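Vanadium-dependent haloperoxidase (Zobellia galactanivorans, PDB 4CIT) probably catalyses the oxidation of iodide by hydrogen peroxide with a bound vanadate cofactor, as expected of a bacterial vanadium-dependent iodoperoxidase. Local coordinates at residues 46-51 with 122-127; 111-116 with 139-144; 298-303 with 312-317; 303-308 with 381-386. All blocks are in the same frame, centred on the assembly; numbering follows the deposited sequence.

Contact 1: residues 46-51 with 122-127; sequences DRVTEI and RLIFSE
S126, whose CB lies 4.1 Å from CG2 of I51, hands its hydroxyl OG to OD1 of D55, the last residue of helix 38-55; the other carboxylate oxygen of D55, OD2, takes the backbone N-H of F125. One acidic side chain thus ties the turn that follows helix 108-123 to the end of the helix it packs on, and S126 itself sits at the centre of an inverse gamma turn. Between the segments themselves the contact is apolar. The branch methyl CG2 of I51, placed anti to the backbone N (CG1 has chi1 -58°), pushes into the forked side chain of I124, with I124 CG1 at 3.6 Å and I124 CB at 3.7 Å; the two isoleucines cross at about a right angle, and I124 CD1 and CG2 border the same methyl. A turn of helix earlier, CG2 of V48 meets CG2 of I124 methyl to methyl at 3.8 Å. With an alanine here, I51 CG2 would probably face a gap and V48 CG2 would lose its methyl partner on I124. Helix and turn are therefore joined by buried isoleucines, with V48, beside a polar link through D55. Around them, helix 128-144 touches I51 through R129 and M130 and accepts R47 NH1 at the carbonyl of R129, while I65 of helix 59-80 reaches V48.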
loop_
_atom_site.group_PDB
_atom_site.type_symbol
_atom_site.label_atom_id
_atom_site.label_comp_id
_atom_site.label_asym_id
_atom_site.label_seq_id
_atom_site.Cartn_x
_atom_site.Cartn_y
_atom_site.Cartn_z
ATOM N N ASP A 46 12.492 1.689 3.129
ATOM C CA ASP A 46 13.037 0.330 3.071
ATOM C C ASP A 46 13.162 -0.281 4.472
ATOM O O ASP A 46 12.822 -1.448 4.633
ATOM C CB ASP A 46 14.462 0.323 2.501
ATOM C CG ASP A 46 14.552 0.587 0.967
ATOM O OD1 ASP A 46 13.501 0.489 0.272
ATOM O OD2 ASP A 46 15.721 0.939 0.485
ATOM N N ARG A 47 13.614 0.517 5.473
ATOM C CA ARG A 47 13.740 -0.032 6.800
ATOM C C ARG A 47 12.352 -0.353 7.369
ATOM O O ARG A 47 12.147 -1.386 8.019
ATOM C CB ARG A 47 14.466 0.938 7.722
ATOM C CG ARG A 47 14.705 0.478 9.157
ATOM C CD ARG A 47 15.351 -0.863 9.297
ATOM N NE ARG A 47 16.680 -0.914 8.681
ATOM C CZ ARG A 47 17.813 -0.574 9.319
ATOM N NH1 ARG A 47 17.816 -0.190 10.600
ATOM N NH2 ARG A 47 18.971 -0.695 8.686
ATOM N N VAL A 48 11.400 0.544 7.198
ATOM C CA VAL A 48 10.058 0.294 7.766
ATOM C C VAL A 48 9.428 -0.935 7.112
ATOM O O VAL A 48 8.727 -1.712 7.789
ATOM C CB VAL A 48 9.187 1.567 7.840
ATOM C CG1 VAL A 48 8.575 1.778 6.546
ATOM C CG2 VAL A 48 8.117 1.433 8.971
ATOM N N THR A 49 9.696 -1.092 5.847
ATOM C CA THR A 49 9.267 -2.260 5.113
ATOM C C THR A 49 9.785 -3.546 5.757
ATOM O O THR A 49 9.013 -4.566 6.005
ATOM C CB THR A 49 9.586 -2.148 3.599
ATOM O OG1 THR A 49 8.825 -1.071 3.023
ATOM C CG2 THR A 49 9.164 -3.358 2.874
ATOM N N GLU A 50 11.063 -3.546 6.011
ATOM C CA GLU A 50 11.711 -4.715 6.641
ATOM C C GLU A 50 11.156 -4.994 8.034
ATOM O O GLU A 50 10.830 -6.147 8.363
ATOM C CB GLU A 50 13.212 -4.487 6.743
ATOM C CG GLU A 50 13.897 -4.429 5.410
ATOM C CD GLU A 50 15.233 -3.649 5.467
ATOM O OE1 GLU A 50 15.696 -3.276 6.566
ATOM O OE2 GLU A 50 15.824 -3.373 4.397
ATOM N N ILE A 51 10.920 -3.939 8.798
ATOM C CA ILE A 51 10.391 -4.090 10.132
ATOM C C ILE A 51 8.963 -4.649 10.116
ATOM O O ILE A 51 8.587 -5.472 10.961
ATOM C CB ILE A 51 10.451 -2.772 10.908
ATOM C CG1 ILE A 51 11.931 -2.308 10.961
ATOM C CG2 ILE A 51 9.734 -2.909 12.281
ATOM C CD1 ILE A 51 12.082 -0.928 11.641
ATOM N N ARG A 122 6.995 5.315 15.404
ATOM C CA ARG A 122 5.788 5.194 16.187
ATOM C C ARG A 122 4.805 4.140 15.680
ATOM O O ARG A 122 4.068 3.576 16.505
ATOM C CB ARG A 122 5.063 6.504 16.291
ATOM C CG ARG A 122 5.811 7.588 16.964
ATOM C CD ARG A 122 4.902 8.774 17.207
ATOM N NE ARG A 122 5.679 9.980 17.382
ATOM C CZ ARG A 122 5.109 11.155 17.652
ATOM N NH1 ARG A 122 3.767 11.243 17.786
ATOM N NH2 ARG A 122 5.870 12.234 17.795
ATOM N N LEU A 123 4.822 3.876 14.396
ATOM C CA LEU A 123 3.792 3.028 13.736
ATOM C C LEU A 123 4.185 1.537 13.654
ATOM O O LEU A 123 3.359 0.713 13.341
ATOM C CB LEU A 123 3.551 3.572 12.343
ATOM C CG LEU A 123 2.742 4.818 12.288
ATOM C CD1 LEU A 123 2.941 5.551 10.923
ATOM C CD2 LEU A 123 1.308 4.436 12.515
ATOM N N ILE A 124 5.416 1.210 13.984
ATOM C CA ILE A 124 5.821 -0.193 14.092
ATOM C C ILE A 124 6.076 -0.631 15.529
ATOM O O ILE A 124 6.076 0.159 16.394
ATOM C CB ILE A 124 6.938 -0.609 13.106
ATOM C CG1 ILE A 124 8.167 0.269 13.068
ATOM C CG2 ILE A 124 6.414 -0.641 11.704
ATOM C CD1 ILE A 124 8.891 0.349 14.350
ATOM N N PHE A 125 6.271 -1.940 15.756
ATOM C CA PHE A 125 6.496 -2.465 17.115
ATOM C C PHE A 125 7.951 -2.478 17.497
ATOM O O PHE A 125 8.260 -2.007 18.567
ATOM C CB PHE A 125 5.867 -3.875 17.316
ATOM C CG PHE A 125 4.390 -3.816 17.618
ATOM C CD1 PHE A 125 3.933 -3.359 18.880
ATOM C CD2 PHE A 125 3.425 -4.199 16.663
ATOM C CE1 PHE A 125 2.548 -3.289 19.160
ATOM C CE2 PHE A 125 2.050 -4.097 16.940
ATOM C CZ PHE A 125 1.621 -3.661 18.189
ATOM N N SER A 126 8.825 -2.910 16.622
ATOM C CA SER A 126 10.283 -3.026 16.890
ATOM C C SER A 126 10.955 -1.646 16.609
ATOM O O SER A 126 11.671 -1.489 15.646
ATOM C CB SER A 126 10.877 -4.126 16.036
ATOM O OG SER A 126 10.247 -5.389 16.302
ATOM N N GLU A 127 10.697 -0.692 17.487
ATOM C CA GLU A 127 11.141 0.699 17.375
ATOM C C GLU A 127 12.657 0.830 17.329
ATOM O O GLU A 127 13.207 1.633 16.587
ATOM C CB GLU A 127 10.583 1.519 18.565
ATOM C CG GLU A 127 9.073 1.652 18.553
ATOM C CD GLU A 127 8.545 2.860 19.316
ATOM O OE1 GLU A 127 9.369 3.581 19.889
ATOM O OE2 GLU A 127 7.307 3.121 19.323
#

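Contact 2: residues 111-116 with 139-144; sequences AAVVAH and MVWEGK
W141 leans across to V113 and V114, bridging two consecutive helices whose nearest CA atoms here, those of V114 and W141, are still 11.4 Å apart. Its CB already points at the partner helix; CG lies beside the backbone N (chi1 -70°), and the six-membered ring ends up against helix 108-123. Along the ring system the contact is made only at the far border of the six-membered ring. CZ3 comes to 4.2 Å from CG2 of V114, which approaches the ring obliquely. The neighbouring carbon, CH2, lies 4.2 Å from CG1 of V113, and this methyl sits at the ring edge, close to its plane. Two adjacent ring carbons thus touch two adjacent valines, a purely apolar contact in which one large side chain spans the space between the arms of a helical hairpin. All three residues are buried, and none of the touches is especially tight. The indole is further bordered by I34 and I36 of the N-terminal loop and by F149 of helix 146-167. That same helix touches V114 through L157, while helix 59-80 packs on the same part of helix 108-123, A73 against A112 and I76 against A115.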
loop_
_atom_site.group_PDB
_atom_site.type_symbol
_atom_site.label_atom_id
_atom_site.label_comp_id
_atom_site.label_asym_id
_atom_site.label_seq_id
_atom_site.Cartn_x
_atom_site.Cartn_y
_atom_site.Cartn_z
ATOM N N ALA A 111 14.685 18.060 7.956
ATOM C CA ALA A 111 13.519 18.030 8.839
ATOM C C ALA A 111 12.483 17.044 8.383
ATOM O O ALA A 111 11.960 16.287 9.195
ATOM C CB ALA A 111 12.890 19.378 9.009
ATOM N N ALA A 112 12.284 16.979 7.060
ATOM C CA ALA A 112 11.285 16.048 6.456
ATOM C C ALA A 112 11.692 14.602 6.730
ATOM O O ALA A 112 10.806 13.796 7.055
ATOM C CB ALA A 112 11.143 16.318 4.981
ATOM N N VAL A 113 12.971 14.242 6.545
ATOM C CA VAL A 113 13.461 12.876 6.850
ATOM C C VAL A 113 13.308 12.548 8.337
ATOM O O VAL A 113 12.885 11.462 8.700
ATOM C CB VAL A 113 14.878 12.556 6.331
ATOM C CG1 VAL A 113 15.206 11.123 6.693
ATOM C CG2 VAL A 113 14.876 12.815 4.806
ATOM N N VAL A 114 13.574 13.499 9.186
ATOM C CA VAL A 114 13.455 13.308 10.632
ATOM C C VAL A 114 12.015 13.023 10.977
ATOM O O VAL A 114 11.710 12.093 11.714
ATOM C CB VAL A 114 13.938 14.604 11.387
ATOM C CG1 VAL A 114 13.422 14.666 12.810
ATOM C CG2 VAL A 114 15.465 14.654 11.501
ATOM N N ALA A 115 11.097 13.835 10.423
ATOM C CA ALA A 115 9.622 13.588 10.645
ATOM C C ALA A 115 9.193 12.170 10.179
ATOM O O ALA A 115 8.449 11.445 10.900
ATOM C CB ALA A 115 8.828 14.681 9.983
ATOM N N HIS A 116 9.647 11.805 8.978
ATOM C CA HIS A 116 9.297 10.503 8.361
ATOM C C HIS A 116 9.770 9.350 9.303
ATOM O O HIS A 116 9.007 8.435 9.624
ATOM C CB HIS A 116 9.900 10.391 6.992
ATOM C CG HIS A 116 9.422 9.223 6.237
ATOM N ND1 HIS A 116 9.858 7.944 6.496
ATOM C CD2 HIS A 116 8.494 9.121 5.240
ATOM C CE1 HIS A 116 9.177 7.098 5.725
ATOM N NE2 HIS A 116 8.374 7.795 4.937
ATOM N N MET A 139 24.281 10.676 13.516
ATOM C CA MET A 139 25.687 10.802 13.916
ATOM C C MET A 139 26.505 11.506 12.853
ATOM O O MET A 139 27.339 12.391 13.154
ATOM C CB MET A 139 26.279 9.368 14.261
ATOM C CG MET A 139 27.696 9.442 14.653
ATOM S SD MET A 139 28.376 7.686 14.846
ATOM C CE MET A 139 27.424 7.308 16.220
ATOM N N VAL A 140 26.239 11.244 11.562
ATOM C CA VAL A 140 26.998 11.873 10.511
ATOM C C VAL A 140 26.555 13.325 10.404
ATOM O O VAL A 140 27.365 14.248 10.237
ATOM C CB VAL A 140 26.735 11.184 9.169
ATOM C CG1 VAL A 140 27.334 12.029 8.018
ATOM C CG2 VAL A 140 27.410 9.835 9.194
ATOM N N TRP A 141 25.238 13.554 10.487
ATOM C CA TRP A 141 24.765 14.930 10.324
ATOM C C TRP A 141 25.273 15.836 11.433
ATOM O O TRP A 141 25.680 16.994 11.141
ATOM C CB TRP A 141 23.226 14.940 10.353
ATOM C CG TRP A 141 22.581 14.324 9.172
ATOM C CD1 TRP A 141 23.102 14.123 7.951
ATOM C CD2 TRP A 141 21.214 13.769 9.139
ATOM N NE1 TRP A 141 22.155 13.455 7.134
ATOM C CE2 TRP A 141 21.005 13.248 7.843
ATOM C CE3 TRP A 141 20.208 13.646 10.088
ATOM C CZ2 TRP A 141 19.777 12.673 7.450
ATOM C CZ3 TRP A 141 18.946 13.089 9.689
ATOM C CH2 TRP A 141 18.776 12.589 8.376
ATOM N N GLU A 142 25.172 15.349 12.658
ATOM C CA GLU A 142 25.543 16.065 13.886
ATOM C C GLU A 142 27.015 16.332 13.819
ATOM O O GLU A 142 27.473 17.433 14.216
ATOM C CB GLU A 142 25.241 15.320 15.194
ATOM C CG GLU A 142 25.383 16.207 16.421
ATOM C CD GLU A 142 25.286 15.450 17.741
ATOM O OE1 GLU A 142 24.676 14.352 17.799
ATOM O OE2 GLU A 142 25.795 15.972 18.752
ATOM N N GLY A 143 27.749 15.377 13.287
ATOM C CA GLY A 143 29.180 15.556 13.084
ATOM C C GLY A 143 29.627 16.608 12.102
ATOM O O GLY A 143 30.686 17.208 12.309
ATOM N N LYS A 144 28.868 16.850 11.041
ATOM C CA LYS A 144 29.200 17.767 10.003
ATOM C C LYS A 144 28.782 19.195 10.348
ATOM O O LYS A 144 29.457 20.134 9.992
ATOM C CB LYS A 144 28.385 17.455 8.739
ATOM C CG LYS A 144 28.717 16.181 8.048
ATOM C CD LYS A 144 27.998 16.146 6.702
ATOM C CE LYS A 144 28.646 17.109 5.699
ATOM N NZ LYS A 144 28.427 16.484 4.365
#

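Contact 3: residues 298-303 with 312-317; sequences IAARKT and FAYTKA
R301 and Y314 join two successive helices, 288-302 and 307-335, folded back on each other through a short loop within this largely helical haloperoxidase; residues 312-317 lie within the PAP2 family region. In the first shell, NH1 of R301 lies 3.0 Å from OH of Y314. The bond is weak, with an N-H...O angle of only 120°, although the hydroxyl lies near the guanidinium plane, at its edge. Tyrosine ring and guanidinium are steeply turned, 73° apart, so the two groups do not stack, and their side chains cross at about a right angle. Beside this polar pair the methyl CB of A300 approaches the same phenol, 4.2 Å from CE1 of Y314. The stronger partner of both polar ends lies just outside the two segments: D42 of helix 38-55 pairs OD2 with R301 NH1 and OD1 with Y314 OH, so one carboxylate holds the two together. Bends at chi2 and chi3 fold the arginine chain back, and the hydroxyl OG1 of T310 takes up its NH2. The phenol is meanwhile flanked by L41 and I45 of helix 38-55 and N70 of helix 59-80. Just beyond, helix 288-302 ends with two bonds on one carbonyl: T303 N reaches A299 O at 3.2 Å, and T303 OG1 is hydrogen-bonded to A299 O at 2.7 Å, with a C=O...donor angle of 141°.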
loop_
_atom_site.group_PDB
_atom_site.type_symbol
_atom_site.label_atom_id
_atom_site.label_comp_id
_atom_site.label_asym_id
_atom_site.label_seq_id
_atom_site.Cartn_x
_atom_site.Cartn_y
_atom_site.Cartn_z
ATOM N N ILE A 298 11.141 2.899 -7.866
ATOM C CA ILE A 298 11.757 2.592 -9.134
ATOM C C ILE A 298 11.552 3.698 -10.152
ATOM O O ILE A 298 12.535 4.161 -10.820
ATOM C CB ILE A 298 11.293 1.223 -9.691
ATOM C CG1 ILE A 298 11.881 0.129 -8.844
ATOM C CG2 ILE A 298 11.805 1.055 -11.097
ATOM C CD1 ILE A 298 11.259 -1.250 -9.044
ATOM N N ALA A 299 10.324 4.208 -10.214
ATOM C CA ALA A 299 9.939 5.249 -11.155
ATOM C C ALA A 299 10.586 6.574 -10.772
ATOM O O ALA A 299 11.062 7.314 -11.618
ATOM C CB ALA A 299 8.433 5.426 -11.191
ATOM N N ALA A 300 10.554 6.909 -9.502
ATOM C CA ALA A 300 11.188 8.116 -9.077
ATOM C C ALA A 300 12.705 8.115 -9.296
ATOM O O ALA A 300 13.265 9.139 -9.660
ATOM C CB ALA A 300 10.902 8.400 -7.632
ATOM N N ARG A 301 13.391 6.986 -9.047
ATOM C CA ARG A 301 14.833 6.913 -9.250
ATOM C C ARG A 301 15.152 6.951 -10.750
ATOM O O ARG A 301 16.078 7.701 -11.200
ATOM C CB ARG A 301 15.428 5.688 -8.574
ATOM C CG ARG A 301 15.301 5.694 -7.060
ATOM C CD ARG A 301 16.190 6.741 -6.328
ATOM N NE ARG A 301 15.715 8.093 -6.570
ATOM C CZ ARG A 301 14.582 8.570 -6.012
ATOM N NH1 ARG A 301 13.832 7.828 -5.073
ATOM N NH2 ARG A 301 14.213 9.768 -6.363
ATOM N N LYS A 302 14.357 6.235 -11.563
ATOM C CA LYS A 302 14.562 6.124 -13.053
ATOM C C LYS A 302 14.424 7.492 -13.769
ATOM O O LYS A 302 15.093 7.728 -14.752
ATOM C CB LYS A 302 13.587 5.108 -13.682
ATOM C CG LYS A 302 13.812 4.802 -15.158
ATOM C CD LYS A 302 12.910 3.651 -15.686
ATOM C CE LYS A 302 13.054 3.466 -17.203
ATOM N NZ LYS A 302 11.942 4.105 -18.023
ATOM N N THR A 303 13.656 8.392 -13.183
ATOM C CA THR A 303 13.405 9.734 -13.663
ATOM C C THR A 303 14.314 10.793 -13.027
ATOM O O THR A 303 14.139 11.974 -13.296
ATOM C CB THR A 303 11.935 10.094 -13.515
ATOM O OG1 THR A 303 11.495 9.961 -12.137
ATOM C CG2 THR A 303 11.064 9.307 -14.437
ATOM N N PHE A 312 6.298 14.027 -3.256
ATOM C CA PHE A 312 5.049 14.192 -3.904
ATOM C C PHE A 312 4.505 12.876 -4.439
ATOM O O PHE A 312 3.359 12.529 -4.158
ATOM C CB PHE A 312 5.265 15.189 -5.012
ATOM C CG PHE A 312 4.189 15.280 -6.028
ATOM C CD1 PHE A 312 3.054 15.971 -5.799
ATOM C CD2 PHE A 312 4.408 14.773 -7.296
ATOM C CE1 PHE A 312 2.071 16.081 -6.796
ATOM C CE2 PHE A 312 3.484 14.941 -8.299
ATOM C CZ PHE A 312 2.294 15.541 -8.051
ATOM N N ALA A 313 5.288 12.168 -5.168
ATOM C CA ALA A 313 4.830 10.968 -5.736
ATOM C C ALA A 313 4.474 9.879 -4.669
ATOM O O ALA A 313 3.395 9.190 -4.720
ATOM C CB ALA A 313 5.827 10.426 -6.705
ATOM N N TYR A 314 5.390 9.719 -3.695
ATOM C CA TYR A 314 5.148 8.736 -2.657
ATOM C C TYR A 314 3.921 9.077 -1.810
ATOM O O TYR A 314 3.182 8.205 -1.358
ATOM C CB TYR A 314 6.341 8.554 -1.715
ATOM C CG TYR A 314 7.601 8.103 -2.313
ATOM C CD1 TYR A 314 7.690 7.682 -3.602
ATOM C CD2 TYR A 314 8.733 8.022 -1.544
ATOM C CE1 TYR A 314 8.908 7.214 -4.121
ATOM C CE2 TYR A 314 9.946 7.528 -2.027
ATOM C CZ TYR A 314 10.020 7.165 -3.358
ATOM O OH TYR A 314 11.233 6.785 -3.920
ATOM N N THR A 315 3.688 10.366 -1.571
ATOM C CA THR A 315 2.566 10.784 -0.803
ATOM C C THR A 315 1.279 10.602 -1.482
ATOM O O THR A 315 0.324 10.020 -0.901
ATOM C CB THR A 315 2.778 12.243 -0.344
ATOM O OG1 THR A 315 4.029 12.294 0.381
ATOM C CG2 THR A 315 1.677 12.624 0.616
ATOM N N LYS A 316 1.211 10.995 -2.754
ATOM C CA LYS A 316 -0.034 10.809 -3.482
ATOM C C LYS A 316 -0.347 9.265 -3.598
ATOM O O LYS A 316 -1.515 8.877 -3.404
ATOM C CB LYS A 316 0.023 11.517 -4.827
ATOM C CG LYS A 316 -1.333 11.742 -5.439
ATOM C CD LYS A 316 -1.307 12.429 -6.807
ATOM C CE LYS A 316 -0.692 13.780 -6.860
ATOM N NZ LYS A 316 -1.056 14.545 -8.117
ATOM N N ALA A 317 0.649 8.469 -3.840
ATOM C CA ALA A 317 0.489 6.986 -3.979
ATOM C C ALA A 317 0.072 6.313 -2.678
ATOM O O ALA A 317 -0.901 5.497 -2.640
ATOM C CB ALA A 317 1.695 6.314 -4.574
#

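Contact 4: residues 303-308 with 381-386; sequences TNSDFA and EVFGDN
T303 faces F383 with their CA atoms 8.4 Å apart where two helices run out, the first closed by a Schellman motif whose N304 has positive phi (52°), the second by G384, where phi is again positive and any side chain would be jammed against the carbonyl oxygen of F383. The phenylalanine is the apolar element. With CG anti to the carbonyl carbon (chi1 -65°), its ring swings from the last helical turn toward the loop, and atom CE1 meets two hydroxyls. OG1 of T303 stands 3.6 Å from CE1 of F383, approaching obliquely, while OG of S305 lies 3.8 Å from the same carbon in the plane of the ring, at its edge. The weakly positive C-H edge is likely to suit the S305 oxygen. The two hydroxyls are also hydrogen-bonded to each other, S305 OG to T303 OG1 at 2.7 Å. Both look in addition to the carbonyl of A300, S305 OG only weakly. One face of the ring is covered by its own neighbour, V382 CG1 standing 3.6 Å above the plane over the centre. D306 then N-caps the following helix, its OD1 taking the N-H of K309. The contact thus fits the connector between helices 288-302 and 307-335 against the end of helix 367-383, with A313 of helix 307-335 packing on both V382 and F383.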
loop_
_atom_site.group_PDB
_atom_site.type_symbol
_atom_site.label_atom_id
_atom_site.label_comp_id
_atom_site.label_asym_id
_atom_site.label_seq_id
_atom_site.Cartn_x
_atom_site.Cartn_y
_atom_site.Cartn_z
ATOM N N THR A 303 13.656 8.392 -13.183
ATOM C CA THR A 303 13.405 9.734 -13.663
ATOM C C THR A 303 14.314 10.793 -13.027
ATOM O O THR A 303 14.139 11.974 -13.296
ATOM C CB THR A 303 11.935 10.094 -13.515
ATOM O OG1 THR A 303 11.495 9.961 -12.137
ATOM C CG2 THR A 303 11.064 9.307 -14.437
ATOM N N ASN A 304 15.211 10.356 -12.158
ATOM C CA ASN A 304 16.084 11.264 -11.375
ATOM C C ASN A 304 15.295 12.300 -10.680
ATOM O O ASN A 304 15.678 13.474 -10.660
ATOM C CB ASN A 304 17.102 11.941 -12.318
ATOM C CG ASN A 304 18.001 10.926 -12.973
ATOM O OD1 ASN A 304 18.139 10.881 -14.212
ATOM N ND2 ASN A 304 18.568 10.050 -12.162
ATOM N N SER A 305 14.145 11.925 -10.109
ATOM C CA SER A 305 13.268 12.903 -9.474
ATOM C C SER A 305 13.940 13.425 -8.203
ATOM O O SER A 305 14.569 12.640 -7.441
ATOM C CB SER A 305 11.976 12.200 -9.048
ATOM O OG SER A 305 11.256 11.781 -10.219
ATOM N N ASP A 306 13.834 14.747 -8.028
ATOM C CA ASP A 306 14.457 15.374 -6.880
ATOM C C ASP A 306 13.679 15.044 -5.543
ATOM O O ASP A 306 12.690 14.313 -5.545
ATOM C CB ASP A 306 14.717 16.870 -7.112
ATOM C CG ASP A 306 13.474 17.704 -7.142
ATOM O OD1 ASP A 306 12.379 17.246 -6.758
ATOM O OD2 ASP A 306 13.570 18.907 -7.587
ATOM N N PHE A 307 14.164 15.524 -4.422
ATOM C CA PHE A 307 13.567 15.189 -3.137
ATOM C C PHE A 307 12.088 15.499 -3.119
ATOM O O PHE A 307 11.252 14.682 -2.662
ATOM C CB PHE A 307 14.271 15.950 -2.023
ATOM C CG PHE A 307 13.840 15.496 -0.654
ATOM C CD1 PHE A 307 12.743 16.109 0.023
ATOM C CD2 PHE A 307 14.518 14.472 0.013
ATOM C CE1 PHE A 307 12.384 15.729 1.287
ATOM C CE2 PHE A 307 14.169 14.112 1.304
ATOM C CZ PHE A 307 13.053 14.658 1.907
ATOM N N ALA A 308 11.717 16.732 -3.482
ATOM C CA ALA A 308 10.328 17.161 -3.462
ATOM C C ALA A 308 9.421 16.402 -4.411
ATOM O O ALA A 308 8.316 16.041 -3.998
ATOM C CB ALA A 308 10.173 18.661 -3.674
ATOM N N GLU A 381 -0.597 9.098 -13.494
ATOM C CA GLU A 381 -0.827 10.521 -13.457
ATOM C C GLU A 381 0.471 11.258 -13.131
ATOM O O GLU A 381 0.746 12.277 -13.765
ATOM C CB GLU A 381 -1.852 10.924 -12.429
ATOM C CG GLU A 381 -2.241 12.427 -12.448
ATOM C CD GLU A 381 -1.316 13.390 -11.679
ATOM O OE1 GLU A 381 -0.900 13.091 -10.527
ATOM O OE2 GLU A 381 -0.981 14.494 -12.264
ATOM N N VAL A 382 1.278 10.736 -12.235
ATOM C CA VAL A 382 2.552 11.428 -11.869
ATOM C C VAL A 382 3.651 11.288 -12.884
ATOM O O VAL A 382 4.303 12.330 -13.248
ATOM C CB VAL A 382 3.034 10.971 -10.459
ATOM C CG1 VAL A 382 4.452 11.436 -10.109
ATOM C CG2 VAL A 382 2.046 11.347 -9.448
ATOM N N PHE A 383 3.896 10.075 -13.387
ATOM C CA PHE A 383 5.048 9.725 -14.185
ATOM C C PHE A 383 4.734 9.432 -15.657
ATOM O O PHE A 383 5.636 9.379 -16.486
ATOM C CB PHE A 383 5.774 8.535 -13.618
ATOM C CG PHE A 383 6.390 8.768 -12.288
ATOM C CD1 PHE A 383 7.481 9.630 -12.180
ATOM C CD2 PHE A 383 5.914 8.125 -11.166
ATOM C CE1 PHE A 383 8.138 9.806 -10.941
ATOM C CE2 PHE A 383 6.514 8.379 -9.909
ATOM C CZ PHE A 383 7.645 9.176 -9.843
ATOM N N GLY A 384 3.459 9.265 -15.956
ATOM C CA GLY A 384 2.973 9.148 -17.353
ATOM C C GLY A 384 2.606 7.696 -17.676
ATOM O O GLY A 384 2.877 6.761 -16.894
ATOM N N ASP A 385 1.861 7.554 -18.777
ATOM C CA ASP A 385 1.501 6.252 -19.373
ATOM C C ASP A 385 2.621 5.780 -20.154
ATOM O O ASP A 385 3.535 6.518 -20.456
ATOM C CB ASP A 385 0.192 6.335 -20.214
ATOM C CG ASP A 385 -0.494 4.925 -20.441
ATOM O OD1 ASP A 385 -0.154 3.905 -19.773
ATOM O OD2 ASP A 385 -1.397 4.895 -21.324
ATOM N N ASN A 386 2.613 4.482 -20.456
ATOM C CA ASN A 386 3.704 3.886 -21.193
ATOM C C ASN A 386 5.062 4.057 -20.516
ATOM O O ASN A 386 6.094 4.235 -21.153
ATOM C CB ASN A 386 3.702 4.337 -22.685
ATOM C CG ASN A 386 2.542 3.764 -23.452
ATOM O OD1 ASN A 386 1.928 2.761 -23.053
ATOM N ND2 ASN A 386 2.184 4.424 -24.551
#

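Overall arrangement
Contacts 1, 2 and 3 are buried, whereas contact 4, where loops turn at helix ends, is only partly so. Contacts 1 and 2 share helix 108-123, with centres about 18 Å apart, and rely mainly on apolar side chains. Contacts 3 and 4 adjoin, centres about 6 Å apart, sharing T303 and helix 307-335. Contact 3 pairs an arginine with a phenol, both held by the carboxylate of D42, and contact 4 gathers hydroxyls round a ring. A salt bridge from K316 to E381 and A299 packing on F383 bind them. The two pairs also touch: F307 of contact 4 packs on A112 and V113 of contact 2, and D42 brings helix 38-55 of contact 1 to contact 3.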